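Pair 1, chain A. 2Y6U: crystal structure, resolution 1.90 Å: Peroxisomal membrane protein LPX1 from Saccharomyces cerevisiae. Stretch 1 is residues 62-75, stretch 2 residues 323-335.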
# COMPACT_ATOMS: atom_id res chain seq x y z
N GLY A 62 -9.27 -12.89 -17.20
CA GLY A 62 -9.87 -14.15 -17.68
C GLY A 62 -8.94 -15.33 -17.84
O GLY A 62 -9.34 -16.39 -18.31
N MET A 63 -7.69 -15.18 -17.45
CA MET A 63 -6.72 -16.28 -17.54
C MET A 63 -6.38 -16.75 -16.15
O MET A 63 -7.25 -16.72 -15.26
CB MET A 63 -5.48 -15.80 -18.37
CG MET A 63 -5.88 -15.33 -19.72
SD MET A 63 -4.54 -15.43 -20.89
CE MET A 63 -4.97 -14.19 -22.06
N SER A 64 -5.14 -17.16 -15.90
CA SER A 64 -4.73 -17.64 -14.56
C SER A 64 -3.23 -17.73 -14.59
O SER A 64 -2.64 -17.58 -15.63
CB SER A 64 -5.32 -19.04 -14.26
OG SER A 64 -4.69 -20.05 -15.08
N LYS A 65 -2.67 -18.18 -13.50
CA LYS A 65 -1.26 -18.36 -13.34
C LYS A 65 -0.70 -19.44 -14.27
O LYS A 65 0.47 -19.42 -14.58
CB LYS A 65 -0.98 -18.71 -11.91
CG LYS A 65 -1.50 -20.10 -11.54
CD LYS A 65 -1.29 -20.44 -10.04
CE LYS A 65 -2.12 -21.69 -9.76
NZ LYS A 65 -2.07 -22.20 -8.33
N VAL A 66 -1.56 -20.33 -14.77
CA VAL A 66 -1.10 -21.46 -15.55
C VAL A 66 -0.45 -21.04 -16.89
O VAL A 66 0.39 -21.78 -17.45
CB VAL A 66 -2.22 -22.50 -15.83
CG1 VAL A 66 -3.16 -22.14 -17.06
CG2 VAL A 66 -1.57 -23.88 -16.00
N VAL A 67 -0.81 -19.85 -17.38
CA VAL A 67 -0.32 -19.38 -18.68
C VAL A 67 1.18 -19.11 -18.66
O VAL A 67 1.82 -19.04 -19.72
CB VAL A 67 -1.05 -18.11 -19.18
CG1 VAL A 67 -2.59 -18.41 -19.31
CG2 VAL A 67 -0.74 -16.86 -18.32
N TRP A 68 1.76 -19.05 -17.46
CA TRP A 68 3.18 -18.86 -17.33
C TRP A 68 3.97 -20.13 -17.11
O TRP A 68 5.23 -20.12 -17.16
CB TRP A 68 3.48 -17.88 -16.21
CG TRP A 68 2.71 -16.62 -16.24
CD1 TRP A 68 1.72 -16.26 -15.38
CD2 TRP A 68 2.86 -15.52 -17.16
NE1 TRP A 68 1.28 -15.00 -15.66
CE2 TRP A 68 1.96 -14.50 -16.73
CE3 TRP A 68 3.65 -15.28 -18.26
CZ2 TRP A 68 1.83 -13.33 -17.39
CZ3 TRP A 68 3.55 -14.03 -18.90
CH2 TRP A 68 2.64 -13.10 -18.46
N GLU A 69 3.30 -21.27 -16.92
CA GLU A 69 4.09 -22.48 -16.73
C GLU A 69 5.04 -22.85 -17.84
O GLU A 69 6.17 -23.29 -17.57
CB GLU A 69 3.21 -23.69 -16.29
CG GLU A 69 2.53 -23.37 -14.98
CD GLU A 69 1.59 -24.59 -14.49
OE1 GLU A 69 1.47 -25.61 -15.18
OE2 GLU A 69 0.93 -24.41 -13.49
N TYR A 70 4.62 -22.69 -19.09
CA TYR A 70 5.46 -22.91 -20.22
C TYR A 70 6.77 -22.08 -20.13
O TYR A 70 7.79 -22.44 -20.69
CB TYR A 70 4.64 -22.53 -21.49
CG TYR A 70 5.42 -22.64 -22.74
CD1 TYR A 70 6.15 -21.58 -23.24
CD2 TYR A 70 5.41 -23.84 -23.46
CE1 TYR A 70 6.87 -21.68 -24.41
CE2 TYR A 70 6.12 -23.98 -24.70
CZ TYR A 70 6.86 -22.89 -25.18
OH TYR A 70 7.57 -23.09 -26.30
N TYR A 71 6.70 -20.91 -19.49
CA TYR A 71 7.87 -20.05 -19.40
C TYR A 71 8.97 -20.56 -18.48
O TYR A 71 10.18 -20.28 -18.69
CB TYR A 71 7.47 -18.68 -18.86
CG TYR A 71 6.70 -17.79 -19.85
CD1 TYR A 71 5.53 -18.24 -20.49
CD2 TYR A 71 7.11 -16.46 -20.09
CE1 TYR A 71 4.80 -17.40 -21.42
CE2 TYR A 71 6.39 -15.64 -20.95
CZ TYR A 71 5.26 -16.11 -21.63
OH TYR A 71 4.57 -15.26 -22.49
N LEU A 72 8.55 -21.30 -17.45
CA LEU A 72 9.51 -21.66 -16.38
C LEU A 72 10.79 -22.33 -16.82
O LEU A 72 11.83 -21.91 -16.39
CB LEU A 72 8.82 -22.53 -15.29
CG LEU A 72 7.68 -21.83 -14.61
CD1 LEU A 72 6.85 -22.88 -13.73
CD2 LEU A 72 8.19 -20.58 -13.78
N PRO A 73 10.76 -23.36 -17.67
CA PRO A 73 12.05 -23.94 -18.03
C PRO A 73 12.82 -23.09 -19.05
O PRO A 73 13.97 -23.38 -19.30
CB PRO A 73 11.69 -25.32 -18.59
CG PRO A 73 10.22 -25.32 -18.75
CD PRO A 73 9.63 -24.13 -18.22
N ARG A 74 12.21 -22.02 -19.59
CA ARG A 74 12.80 -21.29 -20.70
C ARG A 74 13.39 -19.93 -20.27
O ARG A 74 14.12 -19.29 -21.03
CB ARG A 74 11.72 -21.09 -21.73
CG ARG A 74 11.44 -22.33 -22.48
CD ARG A 74 10.13 -22.22 -23.22
NE ARG A 74 9.95 -23.43 -23.99
CZ ARG A 74 9.37 -24.55 -23.54
NH1 ARG A 74 8.84 -24.64 -22.31
NH2 ARG A 74 9.30 -25.57 -24.34
N LEU A 75 13.14 -19.58 -19.02
CA LEU A 75 13.67 -18.40 -18.44
C LEU A 75 15.19 -18.36 -18.25
O LEU A 75 15.81 -19.35 -18.10
CB LEU A 75 12.95 -18.06 -17.16
CG LEU A 75 11.49 -17.57 -17.34
CD1 LEU A 75 10.82 -17.67 -15.95
CD2 LEU A 75 11.39 -16.15 -17.90
N HIS A 323 -3.06 -9.20 -29.02
CA HIS A 323 -3.20 -8.82 -27.62
C HIS A 323 -2.78 -9.98 -26.72
O HIS A 323 -2.26 -9.77 -25.61
CB HIS A 323 -4.60 -8.32 -27.32
CG HIS A 323 -4.82 -7.92 -25.89
ND1 HIS A 323 -4.14 -6.88 -25.28
CD2 HIS A 323 -5.60 -8.48 -24.93
CE1 HIS A 323 -4.50 -6.81 -24.00
NE2 HIS A 323 -5.38 -7.76 -23.77
N LEU A 324 -2.94 -11.20 -27.22
CA LEU A 324 -2.61 -12.40 -26.40
C LEU A 324 -1.26 -13.00 -26.76
O LEU A 324 -1.06 -14.24 -26.66
CB LEU A 324 -3.71 -13.45 -26.54
CG LEU A 324 -5.11 -12.98 -26.16
CD1 LEU A 324 -6.20 -14.09 -26.28
CD2 LEU A 324 -5.07 -12.38 -24.74
N VAL A 325 -0.35 -12.13 -27.16
CA VAL A 325 0.97 -12.53 -27.60
C VAL A 325 1.70 -13.38 -26.54
O VAL A 325 2.47 -14.25 -26.91
CB VAL A 325 1.77 -11.30 -28.04
CG1 VAL A 325 2.10 -10.30 -26.86
CG2 VAL A 325 3.01 -11.76 -28.89
N ASN A 326 1.42 -13.14 -25.24
CA ASN A 326 2.06 -13.93 -24.17
C ASN A 326 1.72 -15.40 -24.28
O ASN A 326 2.59 -16.21 -23.92
CB ASN A 326 1.73 -13.47 -22.75
CG ASN A 326 0.26 -13.53 -22.43
OD1 ASN A 326 -0.55 -13.21 -23.29
ND2 ASN A 326 -0.07 -13.97 -21.21
N VAL A 327 0.51 -15.75 -24.71
CA VAL A 327 0.15 -17.17 -24.86
C VAL A 327 0.27 -17.68 -26.30
O VAL A 327 0.40 -18.86 -26.49
CB VAL A 327 -1.22 -17.51 -24.26
CG1 VAL A 327 -1.22 -17.10 -22.73
CG2 VAL A 327 -2.39 -16.82 -24.98
N GLU A 328 0.22 -16.78 -27.29
CA GLU A 328 0.28 -17.21 -28.69
C GLU A 328 1.65 -17.25 -29.29
O GLU A 328 1.89 -18.05 -30.18
CB GLU A 328 -0.61 -16.32 -29.54
CG GLU A 328 -2.03 -16.32 -29.05
CD GLU A 328 -2.98 -15.42 -29.86
OE1 GLU A 328 -2.49 -14.54 -30.62
OE2 GLU A 328 -4.21 -15.57 -29.71
N ALA A 329 2.55 -16.40 -28.83
CA ALA A 329 3.94 -16.46 -29.26
C ALA A 329 4.85 -16.39 -28.07
O ALA A 329 5.69 -15.51 -27.99
CB ALA A 329 4.24 -15.26 -30.26
N PRO A 330 4.73 -17.34 -27.10
CA PRO A 330 5.54 -17.25 -25.88
C PRO A 330 7.07 -17.27 -26.17
O PRO A 330 7.81 -16.64 -25.44
CB PRO A 330 5.10 -18.50 -25.10
CG PRO A 330 4.68 -19.46 -26.20
CD PRO A 330 4.00 -18.62 -27.18
N ASP A 331 7.52 -18.00 -27.18
CA ASP A 331 8.98 -18.09 -27.40
C ASP A 331 9.57 -16.70 -27.69
O ASP A 331 10.64 -16.36 -27.15
CB ASP A 331 9.32 -19.07 -28.49
CG ASP A 331 9.08 -20.50 -28.06
OD1 ASP A 331 8.87 -20.75 -26.87
OD2 ASP A 331 9.06 -21.32 -28.92
N LEU A 332 8.89 -15.92 -28.52
CA LEU A 332 9.31 -14.52 -28.81
C LEU A 332 9.27 -13.64 -27.58
O LEU A 332 10.20 -12.89 -27.34
CB LEU A 332 8.50 -13.89 -29.95
CG LEU A 332 8.70 -14.58 -31.32
CD1 LEU A 332 7.81 -13.94 -32.39
CD2 LEU A 332 10.17 -14.57 -31.75
N VAL A 333 8.22 -13.78 -26.77
CA VAL A 333 8.09 -13.02 -25.55
C VAL A 333 9.20 -13.40 -24.52
O VAL A 333 9.87 -12.55 -23.92
CB VAL A 333 6.71 -13.18 -24.94
CG1 VAL A 333 6.58 -12.41 -23.58
CG2 VAL A 333 5.59 -12.64 -25.91
N ILE A 334 9.47 -14.69 -24.42
CA ILE A 334 10.49 -15.16 -23.51
C ILE A 334 11.88 -14.64 -23.89
O ILE A 334 12.69 -14.20 -23.03
CB ILE A 334 10.45 -16.67 -23.46
CG1 ILE A 334 9.20 -17.13 -22.72
CG2 ILE A 334 11.74 -17.27 -22.82
CD1 ILE A 334 8.83 -18.64 -23.01
N GLU A 335 12.13 -14.61 -25.20
CA GLU A 335 13.43 -14.12 -25.67
C GLU A 335 13.61 -12.71 -25.29
O GLU A 335 14.69 -12.36 -24.84
CB GLU A 335 13.64 -14.31 -27.17
CG GLU A 335 14.96 -13.77 -27.62
CD GLU A 335 14.96 -12.21 -27.90
OE1 GLU A 335 13.87 -11.59 -28.13
OE2 GLU A 335 16.07 -11.61 -27.92

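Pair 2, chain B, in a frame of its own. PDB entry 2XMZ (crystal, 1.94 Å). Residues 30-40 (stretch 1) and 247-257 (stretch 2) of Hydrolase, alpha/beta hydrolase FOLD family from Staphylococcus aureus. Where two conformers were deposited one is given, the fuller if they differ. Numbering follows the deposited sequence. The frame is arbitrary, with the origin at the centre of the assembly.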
# COMPACT_ATOMS: atom_id res chain seq x y z
N ARG B 30 3.63 -9.53 5.44
CA ARG B 30 3.00 -10.84 5.53
C ARG B 30 1.66 -10.92 4.79
O ARG B 30 1.25 -12.02 4.45
CB ARG B 30 2.79 -11.27 6.98
CG ARG B 30 4.04 -11.76 7.69
CD ARG B 30 3.73 -11.94 9.16
NE ARG B 30 3.31 -10.69 9.78
CZ ARG B 30 2.82 -10.58 11.01
NH1 ARG B 30 2.68 -11.66 11.77
NH2 ARG B 30 2.46 -9.38 11.46
N THR B 31 0.99 -9.79 4.59
CA THR B 31 -0.26 -9.74 3.83
C THR B 31 -0.11 -10.28 2.40
O THR B 31 -1.09 -10.70 1.78
CB THR B 31 -0.87 -8.30 3.79
OG1 THR B 31 -2.19 -8.35 3.24
CG2 THR B 31 -0.02 -7.34 2.94
N TYR B 32 1.12 -10.29 1.87
CA TYR B 32 1.36 -10.77 0.49
C TYR B 32 1.85 -12.21 0.44
O TYR B 32 2.11 -12.76 -0.64
CB TYR B 32 2.34 -9.84 -0.22
CG TYR B 32 1.79 -8.44 -0.29
CD1 TYR B 32 0.58 -8.18 -0.92
CD2 TYR B 32 2.46 -7.38 0.31
CE1 TYR B 32 0.05 -6.91 -0.96
CE2 TYR B 32 1.95 -6.09 0.27
CZ TYR B 32 0.75 -5.86 -0.37
OH TYR B 32 0.23 -4.60 -0.42
N HIS B 33 1.91 -12.82 1.63
CA HIS B 33 2.43 -14.19 1.82
C HIS B 33 1.98 -15.21 0.79
O HIS B 33 2.81 -15.87 0.16
CB HIS B 33 2.08 -14.70 3.25
CG HIS B 33 0.61 -14.89 3.50
ND1 HIS B 33 -0.30 -13.85 3.46
CD2 HIS B 33 -0.11 -16.00 3.79
CE1 HIS B 33 -1.51 -14.31 3.73
NE2 HIS B 33 -1.42 -15.61 3.93
N ASN B 34 0.68 -15.34 0.62
CA ASN B 34 0.10 -16.35 -0.27
C ASN B 34 0.16 -15.95 -1.74
O ASN B 34 -0.32 -16.69 -2.60
CB ASN B 34 -1.35 -16.66 0.14
CG ASN B 34 -2.26 -15.44 0.00
OD1 ASN B 34 -3.34 -15.52 -0.59
ND2 ASN B 34 -1.81 -14.30 0.53
N HIS B 35 0.73 -14.78 -2.02
CA HIS B 35 0.81 -14.23 -3.38
C HIS B 35 2.18 -14.39 -4.00
O HIS B 35 2.31 -14.50 -5.22
CB HIS B 35 0.47 -12.74 -3.38
CG HIS B 35 -0.94 -12.43 -2.98
ND1 HIS B 35 -1.99 -12.45 -3.87
CD2 HIS B 35 -1.47 -12.08 -1.78
CE1 HIS B 35 -3.11 -12.14 -3.24
NE2 HIS B 35 -2.82 -11.91 -1.97
N ILE B 36 3.21 -14.35 -3.15
CA ILE B 36 4.60 -14.32 -3.59
C ILE B 36 4.89 -15.38 -4.65
O ILE B 36 5.43 -15.06 -5.71
CB ILE B 36 5.58 -14.49 -2.38
CG1 ILE B 36 5.36 -13.40 -1.32
CG2 ILE B 36 7.04 -14.56 -2.83
CD1 ILE B 36 5.16 -12.01 -1.84
N GLU B 37 4.53 -16.63 -4.35
CA GLU B 37 4.79 -17.75 -5.26
C GLU B 37 4.08 -17.62 -6.60
O GLU B 37 4.58 -18.09 -7.61
CB GLU B 37 4.45 -19.08 -4.60
CG GLU B 37 5.46 -19.50 -3.56
CD GLU B 37 5.43 -20.98 -3.28
OE1 GLU B 37 5.64 -21.78 -4.21
OE2 GLU B 37 5.21 -21.35 -2.10
N LYS B 38 2.92 -16.96 -6.61
CA LYS B 38 2.20 -16.74 -7.86
C LYS B 38 3.01 -15.81 -8.78
O LYS B 38 2.88 -15.89 -10.00
CB LYS B 38 0.79 -16.17 -7.62
CG LYS B 38 0.01 -16.86 -6.49
CD LYS B 38 -0.60 -18.19 -6.92
CE LYS B 38 -0.99 -19.01 -5.70
NZ LYS B 38 -1.50 -18.15 -4.58
N PHE B 39 3.86 -14.96 -8.21
CA PHE B 39 4.67 -14.04 -9.01
C PHE B 39 6.11 -14.49 -9.27
O PHE B 39 6.63 -14.26 -10.37
CB PHE B 39 4.58 -12.60 -8.49
CG PHE B 39 3.16 -12.08 -8.45
CD1 PHE B 39 2.54 -11.65 -9.62
CD2 PHE B 39 2.43 -12.09 -7.28
CE1 PHE B 39 1.22 -11.21 -9.61
CE2 PHE B 39 1.11 -11.63 -7.24
CZ PHE B 39 0.50 -11.21 -8.42
N THR B 40 6.73 -15.17 -8.32
CA THR B 40 8.12 -15.62 -8.48
C THR B 40 8.32 -16.63 -9.63
O THR B 40 9.43 -16.82 -10.11
CB THR B 40 8.71 -16.17 -7.17
OG1 THR B 40 7.88 -17.23 -6.67
CG2 THR B 40 8.83 -15.05 -6.12
N ILE B 247 -8.79 -6.02 -1.48
CA ILE B 247 -9.05 -6.94 -2.58
C ILE B 247 -8.09 -8.14 -2.56
O ILE B 247 -8.53 -9.28 -2.71
CB ILE B 247 -8.89 -6.27 -3.95
CG1 ILE B 247 -9.62 -4.93 -4.02
CG2 ILE B 247 -9.37 -7.23 -5.06
CD1 ILE B 247 -9.17 -4.07 -5.21
N HIS B 248 -6.80 -7.89 -2.35
CA HIS B 248 -5.79 -8.98 -2.43
C HIS B 248 -6.04 -10.08 -1.40
O HIS B 248 -5.47 -11.18 -1.50
CB HIS B 248 -4.34 -8.44 -2.39
CG HIS B 248 -3.91 -7.84 -1.09
ND1 HIS B 248 -3.85 -6.48 -0.88
CD2 HIS B 248 -3.44 -8.42 0.04
CE1 HIS B 248 -3.42 -6.25 0.35
NE2 HIS B 248 -3.14 -7.41 0.92
N VAL B 249 -6.89 -9.80 -0.43
CA VAL B 249 -7.26 -10.81 0.57
C VAL B 249 -8.64 -11.43 0.30
O VAL B 249 -8.88 -12.60 0.63
CB VAL B 249 -7.22 -10.21 1.99
CG1 VAL B 249 -7.88 -11.13 2.98
CG2 VAL B 249 -5.79 -9.98 2.41
N GLU B 250 -9.56 -10.65 -0.27
CA GLU B 250 -10.95 -11.07 -0.39
C GLU B 250 -11.16 -11.90 -1.65
O GLU B 250 -11.96 -12.84 -1.65
CB GLU B 250 -11.90 -9.87 -0.38
CG GLU B 250 -11.84 -9.07 0.91
CD GLU B 250 -13.03 -8.14 1.10
OE1 GLU B 250 -13.90 -8.05 0.20
OE2 GLU B 250 -13.07 -7.47 2.17
N ASP B 251 -10.44 -11.53 -2.72
CA ASP B 251 -10.37 -12.34 -3.94
C ASP B 251 -8.93 -12.37 -4.44
O ASP B 251 -8.57 -11.66 -5.40
CB ASP B 251 -11.28 -11.77 -5.02
CG ASP B 251 -11.57 -12.79 -6.11
OD1 ASP B 251 -10.84 -13.81 -6.20
OD2 ASP B 251 -12.54 -12.57 -6.87
N SER B 252 -8.11 -13.20 -3.79
CA SER B 252 -6.68 -13.31 -4.07
C SER B 252 -6.39 -13.75 -5.50
O SER B 252 -5.46 -13.26 -6.13
CB SER B 252 -5.96 -14.23 -3.07
OG SER B 252 -6.11 -13.79 -1.73
N ASP B 253 -7.19 -14.67 -6.02
CA ASP B 253 -6.93 -15.19 -7.36
C ASP B 253 -7.19 -14.17 -8.47
O ASP B 253 -6.35 -13.99 -9.36
CB ASP B 253 -7.73 -16.47 -7.59
CG ASP B 253 -7.17 -17.64 -6.81
OD1 ASP B 253 -5.95 -17.61 -6.50
OD2 ASP B 253 -7.93 -18.57 -6.50
N GLU B 254 -8.34 -13.52 -8.41
CA GLU B 254 -8.65 -12.45 -9.35
C GLU B 254 -7.59 -11.35 -9.22
O GLU B 254 -7.05 -10.89 -10.23
CB GLU B 254 -10.06 -11.91 -9.12
CG GLU B 254 -10.55 -10.86 -10.10
CD GLU B 254 -10.73 -11.39 -11.50
OE1 GLU B 254 -10.84 -12.63 -11.67
OE2 GLU B 254 -10.75 -10.55 -12.43
N PHE B 255 -7.28 -10.96 -7.99
CA PHE B 255 -6.21 -10.00 -7.72
C PHE B 255 -4.92 -10.43 -8.44
O PHE B 255 -4.33 -9.64 -9.18
CB PHE B 255 -5.98 -9.82 -6.21
CG PHE B 255 -4.74 -9.03 -5.87
CD1 PHE B 255 -4.78 -7.63 -5.81
CD2 PHE B 255 -3.54 -9.68 -5.64
CE1 PHE B 255 -3.62 -6.90 -5.50
CE2 PHE B 255 -2.38 -8.96 -5.34
CZ PHE B 255 -2.42 -7.57 -5.27
N ASP B 256 -4.51 -11.68 -8.23
CA ASP B 256 -3.30 -12.22 -8.88
C ASP B 256 -3.38 -12.21 -10.41
O ASP B 256 -2.43 -11.79 -11.08
CB ASP B 256 -3.02 -13.64 -8.39
CG ASP B 256 -2.50 -13.68 -6.97
OD1 ASP B 256 -2.07 -12.62 -6.46
OD2 ASP B 256 -2.50 -14.78 -6.37
N THR B 257 -4.52 -12.64 -10.93
CA THR B 257 -4.77 -12.68 -12.38
C THR B 257 -4.65 -11.28 -12.99
O THR B 257 -4.02 -11.12 -14.03
CB THR B 257 -6.16 -13.25 -12.67
OG1 THR B 257 -6.25 -14.56 -12.10
CG2 THR B 257 -6.42 -13.33 -14.18
O HOH W 1 -2.97 -15.85 -4.11

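Pairs 1 and 2 share a backbone arrangement in which a segment with largely helical phi/psi packs against a short helix and the start of a second, with one non-helical residue between them, Ala329(A) or Asp251(B); 14 central residues superpose with an RMSD of 0.6 Å. The contact buries 594 Å² in pair 1 and 469 Å² in pair 2, both sides summed.

Tyr71(A) matches His35(B), with CA atoms 0.4 Å apart after superposition. Each ring reaches the backbone carbonyl of the matched residues Asn326(A) and His248(B): Tyr71(A) OH donates to Asn326(A) O at 2.6 Å, whereas the shorter His35(B) makes a weak bond from NE2 to His248(B) O at 2.8 Å. Their partners at one matched position of the second stretch, Ile334(A) and Asp256(B), differ in character. Ile334(A) lays CG1 over one face of the Tyr71(A) ring, 3.8 Å from its centroid, a CH-pi contact. Asp256(B) instead lies at the edge of the imidazole and accepts from His35(B) ND1 through OD1 at 2.6 Å, so both ring nitrogens of His35(B) donate across the contact.

Val333(A) and Phe255(B) also match. Val333(A) CG1 stands 3.7 Å from Tyr71(A) OH, at the ring edge, while the larger Phe255(B) turns its edge toward the face of His35(B), with centroids 5.0 Å apart. Pro330(A) and Ser252(B) both point toward the opposing segment. Pro330(A) packs CG 3.6 Å from Tyr70(A) CE1 and CB 3.9 Å from Tyr71(A) CE1; Ser252(B) brings CB to 3.5 Å from His35(B) CE1, while its OG bonds back to His248(B) O at 2.7 Å.

At Tyr70(A) and Asn34(B), the long phenol spans the gap and donates from OH to Asp331(A) OD1 at 2.7 Å; Asn34(B) OD1 comes only to 3.5 Å from Ser252(B) OG. Arg74(A) and Lys38(B) lie over the matched Ile334(A) and Asp256(B). Arg74(A) CD packs 3.8 Å from Ile334(A) CD1, and Lys38(B) NZ forms a long salt bridge with Asp256(B) OD2 at 3.9 Å, bridged also by water 1, which accepts from Lys38(B) NZ (2.8 Å) and donates to Asp256(B) OD2 (2.5 Å).

At the other end, Val67(A) and Thr31(B) both point toward the helices. Val67(A) CB meets Val327(A) CG1 at 3.7 Å, an apolar contact; Thr31(B) OG1 hydrogen-bonds His248(B) NE2 at 2.7 Å. Beside them, Trp68(A) CH2 approaches Asn326(A) ND2 at 4.0 Å, and Tyr32(B) CE1 lies over one face of the His248(B) ring, 3.7 Å from NE2. Pair 1 thus fills much of the shared space with apolar groups, pair 2 with a histidine-centred polar network.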